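Local atomic coordinates of 4-hydroxy-3-methylbut-2-enyl diphosphate reductase (Aquifex aeolicus, PDB entry 3DNF), a protein that reduces (E)-4-hydroxy-3-methylbut-2-enyl diphosphate to isopentenyl and dimethylallyl diphosphate at an iron-sulfur cluster, the last step of the non-mevalonate isoprenoid pathway. Residues His124-Gly129 / Ala163-Asn168; Gly120-Pro125 / Gly141-Thr146; Val210-Ile215 / Lys256-Ser261; Ser202-Ala207 / Tyr228-Glu233. All blocks are in the same frame, centred on the assembly; numbering follows the deposited sequence.

Contact 1: residues His124-Gly129 / Ala163-Asn168. With F3S (Fe3-s4 cluster), chain E.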
loop_
_atom_site.group_PDB
_atom_site.type_symbol
_atom_site.label_atom_id
_atom_site.label_comp_id
_atom_site.label_asym_id
_atom_site.label_seq_id
_atom_site.Cartn_x
_atom_site.Cartn_y
_atom_site.Cartn_z
ATOM N N HIS B 124 -12.419 11.555 15.747
ATOM C CA HIS B 124 -12.365 10.578 16.818
ATOM C C HIS B 124 -11.325 10.998 17.841
ATOM O O HIS B 124 -10.250 11.424 17.451
ATOM C CB HIS B 124 -12.060 9.164 16.312
ATOM C CG HIS B 124 -12.154 8.123 17.388
ATOM N ND1 HIS B 124 -13.218 7.252 17.493
ATOM C CD2 HIS B 124 -11.327 7.829 18.417
ATOM C CE1 HIS B 124 -13.041 6.464 18.539
ATOM N NE2 HIS B 124 -11.901 6.794 19.117
ATOM N N PRO B 125 -11.640 10.864 19.150
ATOM C CA PRO B 125 -10.636 11.243 20.182
ATOM C C PRO B 125 -9.230 10.599 20.057
ATOM O O PRO B 125 -8.208 11.247 20.385
ATOM C CB PRO B 125 -11.317 10.833 21.491
ATOM C CG PRO B 125 -12.802 10.837 21.176
ATOM C CD PRO B 125 -12.895 10.376 19.754
ATOM N N GLU B 126 -9.136 9.351 19.606
ATOM C CA GLU B 126 -7.827 8.717 19.423
ATOM C C GLU B 126 -7.014 9.495 18.364
ATOM O O GLU B 126 -5.831 9.776 18.560
ATOM C CB GLU B 126 -7.931 7.246 19.025
ATOM C CG GLU B 126 -6.574 6.568 19.062
ATOM C CD GLU B 126 -6.596 5.252 18.302
ATOM O OE1 GLU B 126 -7.396 4.364 18.719
ATOM O OE2 GLU B 126 -5.825 5.130 17.304
ATOM N N VAL B 127 -7.685 9.852 17.301
ATOM C CA VAL B 127 -7.092 10.569 16.194
ATOM C C VAL B 127 -6.659 11.986 16.620
ATOM O O VAL B 127 -5.555 12.404 16.340
ATOM C CB VAL B 127 -8.040 10.508 14.938
ATOM C CG1 VAL B 127 -7.539 11.419 13.814
ATOM C CG2 VAL B 127 -8.143 9.062 14.440
ATOM N N ILE B 128 -7.519 12.704 17.326
ATOM C CA ILE B 128 -7.187 14.020 17.856
ATOM C C ILE B 128 -5.938 13.916 18.747
ATOM O O ILE B 128 -5.046 14.771 18.673
ATOM C CB ILE B 128 -8.392 14.569 18.660
ATOM C CG1 ILE B 128 -9.528 14.862 17.679
ATOM C CG2 ILE B 128 -8.030 15.831 19.470
ATOM C CD1 ILE B 128 -10.860 15.181 18.327
ATOM N N GLY B 129 -5.887 12.896 19.590
ATOM C CA GLY B 129 -4.713 12.770 20.479
ATOM C C GLY B 129 -3.427 12.563 19.685
ATOM O O GLY B 129 -2.412 13.235 19.916
ATOM N N ALA B 163 -2.150 3.972 11.277
ATOM C CA ALA B 163 -3.594 3.743 11.360
ATOM C C ALA B 163 -4.122 4.042 12.751
ATOM O O ALA B 163 -3.446 3.830 13.773
ATOM C CB ALA B 163 -3.952 2.297 10.996
ATOM N N GLN B 164 -5.327 4.583 12.779
ATOM C CA GLN B 164 -6.112 4.564 14.000
ATOM C C GLN B 164 -6.237 3.078 14.396
ATOM O O GLN B 164 -6.370 2.206 13.537
ATOM C CB GLN B 164 -7.470 5.182 13.717
ATOM C CG GLN B 164 -8.367 5.344 14.953
ATOM C CD GLN B 164 -9.775 5.760 14.584
ATOM O OE1 GLN B 164 -10.066 6.020 13.417
ATOM N NE2 GLN B 164 -10.667 5.834 15.576
ATOM N N THR B 165 -6.111 2.778 15.689
ATOM C CA THR B 165 -6.065 1.357 16.148
ATOM C C THR B 165 -7.248 0.510 15.669
ATOM O O THR B 165 -7.104 -0.695 15.395
ATOM C CB THR B 165 -5.941 1.230 17.677
ATOM O OG1 THR B 165 -7.078 1.838 18.336
ATOM C CG2 THR B 165 -4.588 1.869 18.197
ATOM N N THR B 166 -8.417 1.149 15.591
ATOM C CA THR B 166 -9.665 0.494 15.158
ATOM C C THR B 166 -9.975 0.651 13.672
ATOM O O THR B 166 -11.060 0.288 13.232
ATOM C CB THR B 166 -10.856 1.027 15.973
ATOM O OG1 THR B 166 -10.876 2.455 15.851
ATOM C CG2 THR B 166 -10.677 0.661 17.425
ATOM N N GLN B 167 -9.030 1.167 12.890
ATOM C CA GLN B 167 -9.244 1.329 11.444
ATOM C C GLN B 167 -9.511 -0.032 10.776
ATOM O O GLN B 167 -8.813 -1.000 11.023
ATOM C CB GLN B 167 -8.025 2.023 10.803
ATOM C CG GLN B 167 -8.081 2.089 9.263
ATOM C CD GLN B 167 -9.254 2.878 8.772
ATOM O OE1 GLN B 167 -9.530 3.982 9.251
ATOM N NE2 GLN B 167 -9.989 2.306 7.824
ATOM N N ASN B 168 -10.520 -0.090 9.921
ATOM C CA ASN B 168 -10.736 -1.306 9.156
ATOM C C ASN B 168 -9.605 -1.547 8.148
ATOM O O ASN B 168 -9.035 -0.598 7.553
ATOM C CB ASN B 168 -12.133 -1.356 8.507
ATOM C CG ASN B 168 -12.195 -0.658 7.166
ATOM O OD1 ASN B 168 -11.757 -1.182 6.143
ATOM N ND2 ASN B 168 -12.790 0.530 7.159
HETATM FE FE1 F3S E . -6.932 -2.514 20.816
HETATM FE FE3 F3S E . -6.129 -0.948 22.878
HETATM FE FE4 F3S E . -8.374 -1.944 22.678
HETATM S S1 F3S E . -5.885 -0.520 20.656
HETATM S S2 F3S E . -9.214 -2.550 20.769
HETATM S S3 F3S E . -6.614 -3.173 22.980
HETATM S S4 F3S E . -8.055 -0.112 23.814
HETATM O O HOH W 1 -9.928 4.112 17.926
#
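Glu-126 reaches from the first turn of helix 125-136 to Thr-165 with both carboxylate oxygens, a two-point grip on the hydroxyl and the backbone amide of one residue. Its CG lies anti to the backbone N (chi1 -171°) and the extended chain brings the carboxylate to the turn at 164-167. OG1 of Thr-165 donates to OE1 of Glu-126 at 2.6 Å on the syn side, while the amide N of Thr-165 reaches OE2 of Glu-126 at 2.9 Å on its syn lone pair. A water donates to OE1, accepts from NE2 of Gln-164 and is hydrogen-bonded to OG1 of Thr-166. That NE2 sits 3.3 Å above one face of the His-124 ring, toward the rim, with amide and ring planes 53° apart; CD of Pro-125 lies over the opposite face, also toward the rim. Gln-164 crosses Val-127 at about a right angle, its OE1 accepting the amide of Glu-121. An alanine at Glu-126 would probably leave the hydroxyl and amide of Thr-165 without these acceptors and the water without one anchor. Thr-165, gripped twice by the predicted proton donor, also lines the cluster pocket, its CB 3.5 Å from S1, so the contact probably holds acid and pocket together.

Contact 2: residues Gly120-Pro125 / Gly141-Thr146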
loop_
_atom_site.group_PDB
_atom_site.type_symbol
_atom_site.label_atom_id
_atom_site.label_comp_id
_atom_site.label_asym_id
_atom_site.label_seq_id
_atom_site.Cartn_x
_atom_site.Cartn_y
_atom_site.Cartn_z
ATOM N N GLY B 120 -7.797 7.120 9.514
ATOM C CA GLY B 120 -8.741 7.054 10.632
ATOM C C GLY B 120 -9.860 8.063 10.517
ATOM O O GLY B 120 -9.956 8.784 9.525
ATOM N N GLU B 121 -10.667 8.129 11.568
ATOM C CA GLU B 121 -11.804 9.044 11.670
ATOM C C GLU B 121 -11.377 10.411 12.239
ATOM O O GLU B 121 -10.934 10.493 13.399
ATOM C CB GLU B 121 -12.892 8.399 12.532
ATOM C CG GLU B 121 -14.148 9.264 12.650
ATOM C CD GLU B 121 -15.228 8.698 13.579
ATOM O OE1 GLU B 121 -14.993 7.695 14.304
ATOM O OE2 GLU B 121 -16.328 9.306 13.604
ATOM N N LYS B 122 -11.485 11.463 11.421
ATOM C CA LYS B 122 -10.999 12.814 11.800
ATOM C C LYS B 122 -11.396 13.291 13.203
ATOM O O LYS B 122 -10.543 13.713 13.998
ATOM C CB LYS B 122 -11.407 13.866 10.771
ATOM C CG LYS B 122 -10.733 13.674 9.415
ATOM C CD LYS B 122 -11.142 14.718 8.418
ATOM C CE LYS B 122 -10.442 14.439 7.106
ATOM N NZ LYS B 122 -10.790 15.423 6.067
ATOM N N ASN B 123 -12.671 13.172 13.531
ATOM C CA ASN B 123 -13.141 13.699 14.818
ATOM C C ASN B 123 -13.058 12.701 15.970
ATOM O O ASN B 123 -13.553 12.960 17.072
ATOM C CB ASN B 123 -14.566 14.258 14.684
ATOM C CG ASN B 123 -14.850 15.405 15.665
ATOM O OD1 ASN B 123 -13.969 16.230 15.962
ATOM N ND2 ASN B 123 -16.089 15.467 16.163
ATOM N N HIS B 124 -12.419 11.555 15.747
ATOM C CA HIS B 124 -12.365 10.578 16.818
ATOM C C HIS B 124 -11.325 10.998 17.841
ATOM O O HIS B 124 -10.250 11.424 17.451
ATOM C CB HIS B 124 -12.060 9.164 16.312
ATOM C CG HIS B 124 -12.154 8.123 17.388
ATOM N ND1 HIS B 124 -13.218 7.252 17.493
ATOM C CD2 HIS B 124 -11.327 7.829 18.417
ATOM C CE1 HIS B 124 -13.041 6.464 18.539
ATOM N NE2 HIS B 124 -11.901 6.794 19.117
ATOM N N PRO B 125 -11.640 10.864 19.150
ATOM C CA PRO B 125 -10.636 11.243 20.182
ATOM C C PRO B 125 -9.230 10.599 20.057
ATOM O O PRO B 125 -8.208 11.247 20.385
ATOM C CB PRO B 125 -11.317 10.833 21.491
ATOM C CG PRO B 125 -12.802 10.837 21.176
ATOM C CD PRO B 125 -12.895 10.376 19.754
ATOM N N GLY B 141 1.378 16.442 8.791
ATOM C CA GLY B 141 0.570 15.329 8.273
ATOM C C GLY B 141 -0.917 15.616 8.211
ATOM O O GLY B 141 -1.398 16.693 8.622
ATOM N N ILE B 142 -1.657 14.631 7.711
ATOM C CA ILE B 142 -3.097 14.733 7.631
ATOM C C ILE B 142 -3.759 13.422 8.107
ATOM O O ILE B 142 -3.080 12.383 8.198
ATOM C CB ILE B 142 -3.569 15.023 6.199
ATOM C CG1 ILE B 142 -3.027 13.953 5.225
ATOM C CG2 ILE B 142 -3.143 16.449 5.744
ATOM C CD1 ILE B 142 -3.584 14.015 3.801
ATOM N N VAL B 143 -5.070 13.524 8.336
ATOM C CA VAL B 143 -5.953 12.347 8.521
ATOM C C VAL B 143 -6.601 11.997 7.194
ATOM O O VAL B 143 -7.097 12.879 6.483
ATOM C CB VAL B 143 -7.066 12.614 9.568
ATOM C CG1 VAL B 143 -7.932 11.318 9.759
ATOM C CG2 VAL B 143 -6.442 13.043 10.880
ATOM N N VAL B 144 -6.560 10.712 6.844
ATOM C CA VAL B 144 -7.229 10.224 5.663
ATOM C C VAL B 144 -8.418 9.377 6.106
ATOM O O VAL B 144 -8.246 8.275 6.639
ATOM C CB VAL B 144 -6.217 9.431 4.749
ATOM C CG1 VAL B 144 -7.004 8.616 3.658
ATOM C CG2 VAL B 144 -5.272 10.419 4.040
ATOM N N GLU B 145 -9.628 9.898 5.869
ATOM C CA GLU B 145 -10.838 9.199 6.288
ATOM C C GLU B 145 -11.542 8.590 5.090
ATOM O O GLU B 145 -12.197 7.543 5.197
ATOM C CB GLU B 145 -11.774 10.126 7.074
ATOM C CG GLU B 145 -12.981 9.372 7.598
ATOM C CD GLU B 145 -13.810 10.155 8.584
ATOM O OE1 GLU B 145 -13.339 11.200 9.105
ATOM O OE2 GLU B 145 -14.938 9.679 8.859
ATOM N N THR B 146 -11.399 9.254 3.956
ATOM C CA THR B 146 -11.869 8.715 2.691
ATOM C C THR B 146 -10.771 8.899 1.649
ATOM O O THR B 146 -9.832 9.665 1.853
ATOM C CB THR B 146 -13.197 9.369 2.208
ATOM O OG1 THR B 146 -12.950 10.722 1.802
ATOM C CG2 THR B 146 -14.236 9.339 3.300
HETATM O O HOH W 2 -14.586 12.443 11.279
#
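Gly-120 and Val-144 join the two backbones where the edge strand 141-144 runs out beside the loop that follows strand 115-119. The amide N of Gly-120 donates to O of Val-144 at 3.1 Å, approaching from above the carbonyl plane, and prolongs the parallel pairing of these strands by one bond. Beyond it the loop leaves the sheet in a type I turn from Glu-121 to His-124, closed by the bond from N of His-124 to O of Glu-121. The carbonyl O of Gly-120 meets side chains instead: CG1 of Val-143 and CB of Glu-145 each lie 3.3 Å from it.

The CG of Glu-145 is anti to the backbone N (chi1 -176°) and the extended chain carries OE1 to the amide N of Lys-122, 3.0 Å away and well above the carboxylate plane. A water donates to the same OE1 and accepts from N of Asn-123, so one oxygen serves two successive amides of the turn, directly and through solvent. Lys-122 crosses Val-143 at a slant, its CG 3.7 Å from CG1 of Val-143, and its NZ forms a salt bridge with Asp-149. An alanine at Glu-145 would probably leave the amide of Lys-122 without this acceptor and the bridging water without its carboxylate anchor.

Helix 125-136 connects the two segments, its side chains Val-127 and Leu-131 touching Val-143. This is the beta-alpha-beta crossover of an open parallel alpha/beta sheet, whose loop at the strand's C-terminal end leads to His-124, a predicted substrate-binding residue.

Contact 3: residues Val210-Ile215 / Lys256-Ser261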
loop_
_atom_site.group_PDB
_atom_site.type_symbol
_atom_site.label_atom_id
_atom_site.label_comp_id
_atom_site.label_asym_id
_atom_site.label_seq_id
_atom_site.Cartn_x
_atom_site.Cartn_y
_atom_site.Cartn_z
ATOM N N VAL B 210 -21.624 -25.305 18.470
ATOM C CA VAL B 210 -22.616 -25.215 19.555
ATOM C C VAL B 210 -24.039 -25.188 18.980
ATOM O O VAL B 210 -24.232 -24.915 17.793
ATOM C CB VAL B 210 -22.411 -23.952 20.481
ATOM C CG1 VAL B 210 -21.057 -23.974 21.202
ATOM C CG2 VAL B 210 -22.592 -22.641 19.702
ATOM N N ASP B 211 -25.034 -25.460 19.824
ATOM C CA ASP B 211 -26.433 -25.413 19.400
ATOM C C ASP B 211 -26.989 -23.996 19.282
ATOM O O ASP B 211 -27.633 -23.659 18.287
ATOM C CB ASP B 211 -27.307 -26.261 20.322
ATOM C CG ASP B 211 -27.049 -27.769 20.105
ATOM O OD1 ASP B 211 -27.166 -28.181 18.797
ATOM O OD2 ASP B 211 -26.721 -28.545 21.233
ATOM N N VAL B 212 -26.738 -23.169 20.293
ATOM C CA VAL B 212 -27.199 -21.783 20.283
ATOM C C VAL B 212 -26.028 -20.866 20.555
ATOM O O VAL B 212 -25.167 -21.179 21.380
ATOM C CB VAL B 212 -28.333 -21.520 21.324
ATOM C CG1 VAL B 212 -28.050 -22.234 22.645
ATOM C CG2 VAL B 212 -28.540 -20.017 21.575
ATOM N N MET B 213 -26.008 -19.753 19.825
ATOM C CA MET B 213 -25.051 -18.677 20.025
ATOM C C MET B 213 -25.749 -17.466 20.635
ATOM O O MET B 213 -26.771 -17.006 20.122
ATOM C CB MET B 213 -24.398 -18.306 18.687
ATOM C CG MET B 213 -23.170 -19.133 18.334
ATOM S SD MET B 213 -21.847 -19.004 19.582
ATOM C CE MET B 213 -21.245 -17.321 19.402
ATOM N N ILE B 214 -25.196 -16.968 21.741
ATOM C CA ILE B 214 -25.627 -15.711 22.364
ATOM C C ILE B 214 -24.567 -14.628 22.176
ATOM O O ILE B 214 -23.412 -14.811 22.560
ATOM C CB ILE B 214 -25.921 -15.875 23.890
ATOM C CG1 ILE B 214 -26.915 -17.019 24.157
ATOM C CG2 ILE B 214 -26.387 -14.539 24.511
ATOM C CD1 ILE B 214 -28.289 -16.898 23.452
ATOM N N ILE B 215 -24.971 -13.508 21.578
ATOM C CA ILE B 215 -24.095 -12.357 21.359
ATOM C C ILE B 215 -24.601 -11.189 22.210
ATOM O O ILE B 215 -25.747 -10.738 22.057
ATOM C CB ILE B 215 -24.016 -11.962 19.842
ATOM C CG1 ILE B 215 -23.470 -13.121 18.970
ATOM C CG2 ILE B 215 -23.250 -10.650 19.642
ATOM C CD1 ILE B 215 -22.080 -13.651 19.344
ATOM N N LYS B 256 -27.437 -28.845 24.084
ATOM C CA LYS B 256 -26.312 -29.482 24.766
ATOM C C LYS B 256 -25.178 -28.487 24.997
ATOM O O LYS B 256 -24.679 -28.358 26.116
ATOM C CB LYS B 256 -25.801 -30.682 23.974
ATOM C CG LYS B 256 -24.870 -31.592 24.764
ATOM C CD LYS B 256 -24.152 -32.584 23.856
ATOM C CE LYS B 256 -22.919 -31.941 23.224
ATOM N NZ LYS B 256 -22.245 -32.885 22.296
ATOM N N ARG B 257 -24.770 -27.795 23.935
ATOM C CA ARG B 257 -23.744 -26.755 24.042
ATOM C C ARG B 257 -24.300 -25.363 23.727
ATOM O O ARG B 257 -24.960 -25.166 22.700
ATOM C CB ARG B 257 -22.564 -27.037 23.111
ATOM C CG ARG B 257 -21.769 -28.292 23.404
ATOM C CD ARG B 257 -20.925 -28.646 22.189
ATOM N NE ARG B 257 -21.669 -28.413 20.947
ATOM C CZ ARG B 257 -22.097 -29.361 20.115
ATOM N NH1 ARG B 257 -21.845 -30.642 20.355
ATOM N NH2 ARG B 257 -22.770 -29.021 19.021
ATOM N N VAL B 258 -24.029 -24.412 24.624
ATOM C CA VAL B 258 -24.344 -22.993 24.405
ATOM C C VAL B 258 -23.061 -22.179 24.261
ATOM O O VAL B 258 -22.149 -22.296 25.082
ATOM C CB VAL B 258 -25.166 -22.382 25.571
ATOM C CG1 VAL B 258 -25.557 -20.921 25.259
ATOM C CG2 VAL B 258 -26.398 -23.233 25.874
ATOM N N GLY B 259 -23.002 -21.357 23.215
ATOM C CA GLY B 259 -21.913 -20.398 23.048
ATOM C C GLY B 259 -22.301 -18.971 23.414
ATOM O O GLY B 259 -23.406 -18.513 23.102
ATOM N N ILE B 260 -21.395 -18.274 24.096
ATOM C CA ILE B 260 -21.596 -16.865 24.444
ATOM C C ILE B 260 -20.410 -16.027 23.997
ATOM O O ILE B 260 -19.242 -16.351 24.280
ATOM C CB ILE B 260 -21.780 -16.633 25.972
ATOM C CG1 ILE B 260 -22.965 -17.431 26.525
ATOM C CG2 ILE B 260 -21.949 -15.142 26.279
ATOM C CD1 ILE B 260 -23.086 -17.362 28.048
ATOM N N SER B 261 -20.709 -14.939 23.299
ATOM C CA SER B 261 -19.719 -13.889 23.147
ATOM C C SER B 261 -20.330 -12.533 23.409
ATOM O O SER B 261 -21.524 -12.418 23.691
ATOM C CB SER B 261 -19.053 -13.931 21.782
ATOM O OG SER B 261 -17.850 -13.183 21.831
#
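The guanidinium of Arg-257 has CA of Val-210 at its edge, near its plane and 3.6 Å from NE, where the paired strands 212-215 and 257-261 begin. These are neighbours in a four-stranded parallel sheet of an open alpha/beta lobe, their short segments approaching to 4.6 Å and lying 19° from parallel. Asp-211 ties down the start of the second strand: OD2 accepts the amide N of Lys-256 at 3.0 Å on its anti side, and a weaker bond comes from N of Arg-257. The backbone N of Asp-211 donates to O of Arg-257 at 2.9 Å. Further on, the ladder alternates as parallel pairing requires, from N of Gly-259 to O of Val-212, from N of Ile-214 to O of Gly-259, and from N of Ser-261 to O of Ile-214.

On one face Val-212 and Val-258 lie side by side, pointing the same way. Ile-214 and Ile-260 continue that face, which helix 268-281 covers through Ile-278. Met-213 and Ile-215 occupy the other face, under helix 222-234. The bend of Met-213 at chi2 (-59°) turns SD toward the neighbouring strand. CG2 of Val-210 lies 3.8 Å from N of Gly-259, and SD of Met-213 rests 3.7 Å from CA of Gly-259.

Contact 4: residues Ser202-Ala207 / Tyr228-Glu233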
loop_
_atom_site.group_PDB
_atom_site.type_symbol
_atom_site.label_atom_id
_atom_site.label_comp_id
_atom_site.label_asym_id
_atom_site.label_seq_id
_atom_site.Cartn_x
_atom_site.Cartn_y
_atom_site.Cartn_z
ATOM N N SER B 202 -12.916 -15.872 16.862
ATOM C CA SER B 202 -13.311 -16.728 17.969
ATOM C C SER B 202 -14.796 -17.090 17.898
ATOM O O SER B 202 -15.175 -18.214 18.228
ATOM C CB SER B 202 -12.979 -16.051 19.302
ATOM O OG SER B 202 -13.335 -16.875 20.404
ATOM N N VAL B 203 -15.626 -16.138 17.463
ATOM C CA VAL B 203 -17.052 -16.388 17.190
ATOM C C VAL B 203 -17.223 -17.294 15.969
ATOM O O VAL B 203 -18.041 -18.219 15.986
ATOM C CB VAL B 203 -17.832 -15.061 17.025
ATOM C CG1 VAL B 203 -19.170 -15.281 16.330
ATOM C CG2 VAL B 203 -18.036 -14.419 18.384
ATOM N N LYS B 204 -16.432 -17.037 14.926
ATOM C CA LYS B 204 -16.410 -17.892 13.730
ATOM C C LYS B 204 -16.158 -19.363 14.060
ATOM O O LYS B 204 -16.827 -20.242 13.517
ATOM C CB LYS B 204 -15.365 -17.417 12.718
ATOM C CG LYS B 204 -15.791 -16.241 11.862
ATOM C CD LYS B 204 -15.335 -16.419 10.414
ATOM C CE LYS B 204 -15.559 -15.158 9.579
ATOM N NZ LYS B 204 -14.651 -14.050 9.983
ATOM N N LYS B 205 -15.193 -19.619 14.940
ATOM C CA LYS B 205 -14.843 -20.982 15.321
ATOM C C LYS B 205 -15.883 -21.612 16.254
ATOM O O LYS B 205 -16.172 -22.810 16.150
ATOM C CB LYS B 205 -13.453 -21.034 15.960
ATOM C CG LYS B 205 -12.299 -20.748 14.999
ATOM C CD LYS B 205 -10.927 -21.102 15.603
ATOM C CE LYS B 205 -10.612 -20.334 16.908
ATOM N NZ LYS B 205 -10.261 -18.883 16.743
ATOM N N LEU B 206 -16.453 -20.812 17.152
ATOM C CA LEU B 206 -17.403 -21.343 18.123
ATOM C C LEU B 206 -18.803 -21.568 17.536
ATOM O O LEU B 206 -19.456 -22.577 17.846
ATOM C CB LEU B 206 -17.456 -20.473 19.387
ATOM C CG LEU B 206 -18.137 -21.084 20.624
ATOM C CD1 LEU B 206 -17.534 -22.437 21.013
ATOM C CD2 LEU B 206 -18.121 -20.130 21.819
ATOM N N ALA B 207 -19.242 -20.653 16.671
ATOM C CA ALA B 207 -20.606 -20.688 16.106
ATOM C C ALA B 207 -21.142 -22.073 15.663
ATOM O O ALA B 207 -22.198 -22.489 16.136
ATOM C CB ALA B 207 -20.778 -19.646 14.992
ATOM N N TYR B 228 -22.981 -10.386 15.881
ATOM C CA TYR B 228 -24.265 -11.048 15.620
ATOM C C TYR B 228 -24.381 -11.605 14.193
ATOM O O TYR B 228 -24.642 -12.793 14.024
ATOM C CB TYR B 228 -25.468 -10.155 15.956
ATOM C CG TYR B 228 -26.792 -10.732 15.473
ATOM C CD1 TYR B 228 -27.364 -11.839 16.110
ATOM C CD2 TYR B 228 -27.462 -10.179 14.377
ATOM C CE1 TYR B 228 -28.573 -12.378 15.664
ATOM C CE2 TYR B 228 -28.661 -10.711 13.935
ATOM C CZ TYR B 228 -29.201 -11.803 14.587
ATOM O OH TYR B 228 -30.383 -12.335 14.161
ATOM N N TYR B 229 -24.159 -10.760 13.184
ATOM C CA TYR B 229 -24.312 -11.174 11.777
ATOM C C TYR B 229 -23.390 -12.323 11.398
ATOM O O TYR B 229 -23.824 -13.294 10.777
ATOM C CB TYR B 229 -24.059 -10.006 10.827
ATOM C CG TYR B 229 -25.112 -8.931 10.855
ATOM C CD1 TYR B 229 -24.774 -7.624 11.192
ATOM C CD2 TYR B 229 -26.445 -9.214 10.531
ATOM C CE1 TYR B 229 -25.720 -6.625 11.223
ATOM C CE2 TYR B 229 -27.408 -8.216 10.553
ATOM C CZ TYR B 229 -27.032 -6.921 10.906
ATOM O OH TYR B 229 -27.958 -5.907 10.934
ATOM N N ILE B 230 -22.118 -12.201 11.779
ATOM C CA ILE B 230 -21.110 -13.237 11.528
ATOM C C ILE B 230 -21.557 -14.595 12.088
ATOM O O ILE B 230 -21.413 -15.625 11.424
ATOM C CB ILE B 230 -19.707 -12.800 12.068
ATOM C CG1 ILE B 230 -18.596 -13.756 11.642
ATOM C CG2 ILE B 230 -19.692 -12.663 13.573
ATOM C CD1 ILE B 230 -17.217 -13.310 12.142
ATOM N N SER B 231 -22.130 -14.569 13.290
ATOM C CA SER B 231 -22.604 -15.767 13.972
ATOM C C SER B 231 -23.890 -16.308 13.341
ATOM O O SER B 231 -23.993 -17.505 13.085
ATOM C CB SER B 231 -22.823 -15.476 15.456
ATOM O OG SER B 231 -23.337 -16.621 16.129
ATOM N N LYS B 232 -24.845 -15.409 13.094
ATOM C CA LYS B 232 -26.145 -15.714 12.486
ATOM C C LYS B 232 -25.989 -16.373 11.109
ATOM O O LYS B 232 -26.844 -17.145 10.675
ATOM C CB LYS B 232 -26.975 -14.418 12.394
ATOM C CG LYS B 232 -28.352 -14.551 11.763
ATOM C CD LYS B 232 -29.348 -15.215 12.703
ATOM C CE LYS B 232 -30.694 -15.390 12.020
ATOM N NZ LYS B 232 -31.756 -15.839 13.067
ATOM N N GLU B 233 -24.886 -16.055 10.440
ATOM C CA GLU B 233 -24.538 -16.628 9.147
ATOM C C GLU B 233 -24.062 -18.080 9.263
ATOM O O GLU B 233 -24.263 -18.876 8.344
ATOM C CB GLU B 233 -23.447 -15.773 8.504
ATOM C CG GLU B 233 -22.979 -16.241 7.139
ATOM C CD GLU B 233 -21.807 -15.423 6.630
ATOM O OE1 GLU B 233 -21.603 -14.288 7.123
ATOM O OE2 GLU B 233 -21.099 -15.917 5.726
#
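Ile-230 and Lys-204 bring together two helices that pack on the same face of a parallel sheet, in the layered manner of an open alpha/beta fold. Helix 195-206 leads into strand 212-216 and helix 222-234 follows it, so the two are consecutive; their short segments run 20° from parallel at an axis distance of 9.2 Å, and the interface is made by side chains alone.

The conformation of Ile-230 decides how it is shared. CG1 lies anti to the backbone N (chi1 -171°) and the chain goes on extended, sending CD1 outward to Lys-204, while CG2 sits between the backbone N and the carbonyl carbon, turned to Val-203. The two branches thus serve neighbouring residues of one helix. CG2 of Ile-230 touches CG1 of Val-203 at 3.8 Å, the two side chains meeting at a slant. Lys-204 instead passes at about a right angle; its chi2, off a staggered value at -139°, places CD, and the chain runs past the end of Ile-230, CE of Lys-204 3.6 Å from CD1 of Ile-230. CG of Lys-204 comes unusually close to that CD1, so the exact placement there is doubtful. The ammonium is held by Glu-201 of the same helix in a salt bridge.

Nearer the sheet, CG1 of Val-203 also meets CB of Ser-231 at 3.8 Å. The Ser-231 hydroxyl, anti to its backbone N, is hydrogen-bonded to Thr-238 of the edge strand, and Met-213 touches both Ala-207 and Ser-231 from the sheet side. CB of Ala-207 lies 4.1 Å from OG of Ser-231.

In the fold
From the N terminus, contacts 1 and 2 start from the same stretch after strand 115-119. Contact 2 closes the shorter loop, through helix 125-136 to the edge strand 141-144; contact 1 closes the longer one, reaching past that strand to the loop after strand 158-163. They share His-124 and Pro-125, and Gln-164 joins them by accepting the amide of Glu-121; contact 1 reaches the cluster pocket through Thr-165. Contacts 3 and 4 come later, in another lobe. Contact 4 closes the loop from helix 195-206 through strand 212-216 to helix 222-234, contact 3 that from strand 212-216 past this helix and strand 238-241 to strand 257-262. Their segments alternate, so the loops cross, and Ser-261 touches Val-203.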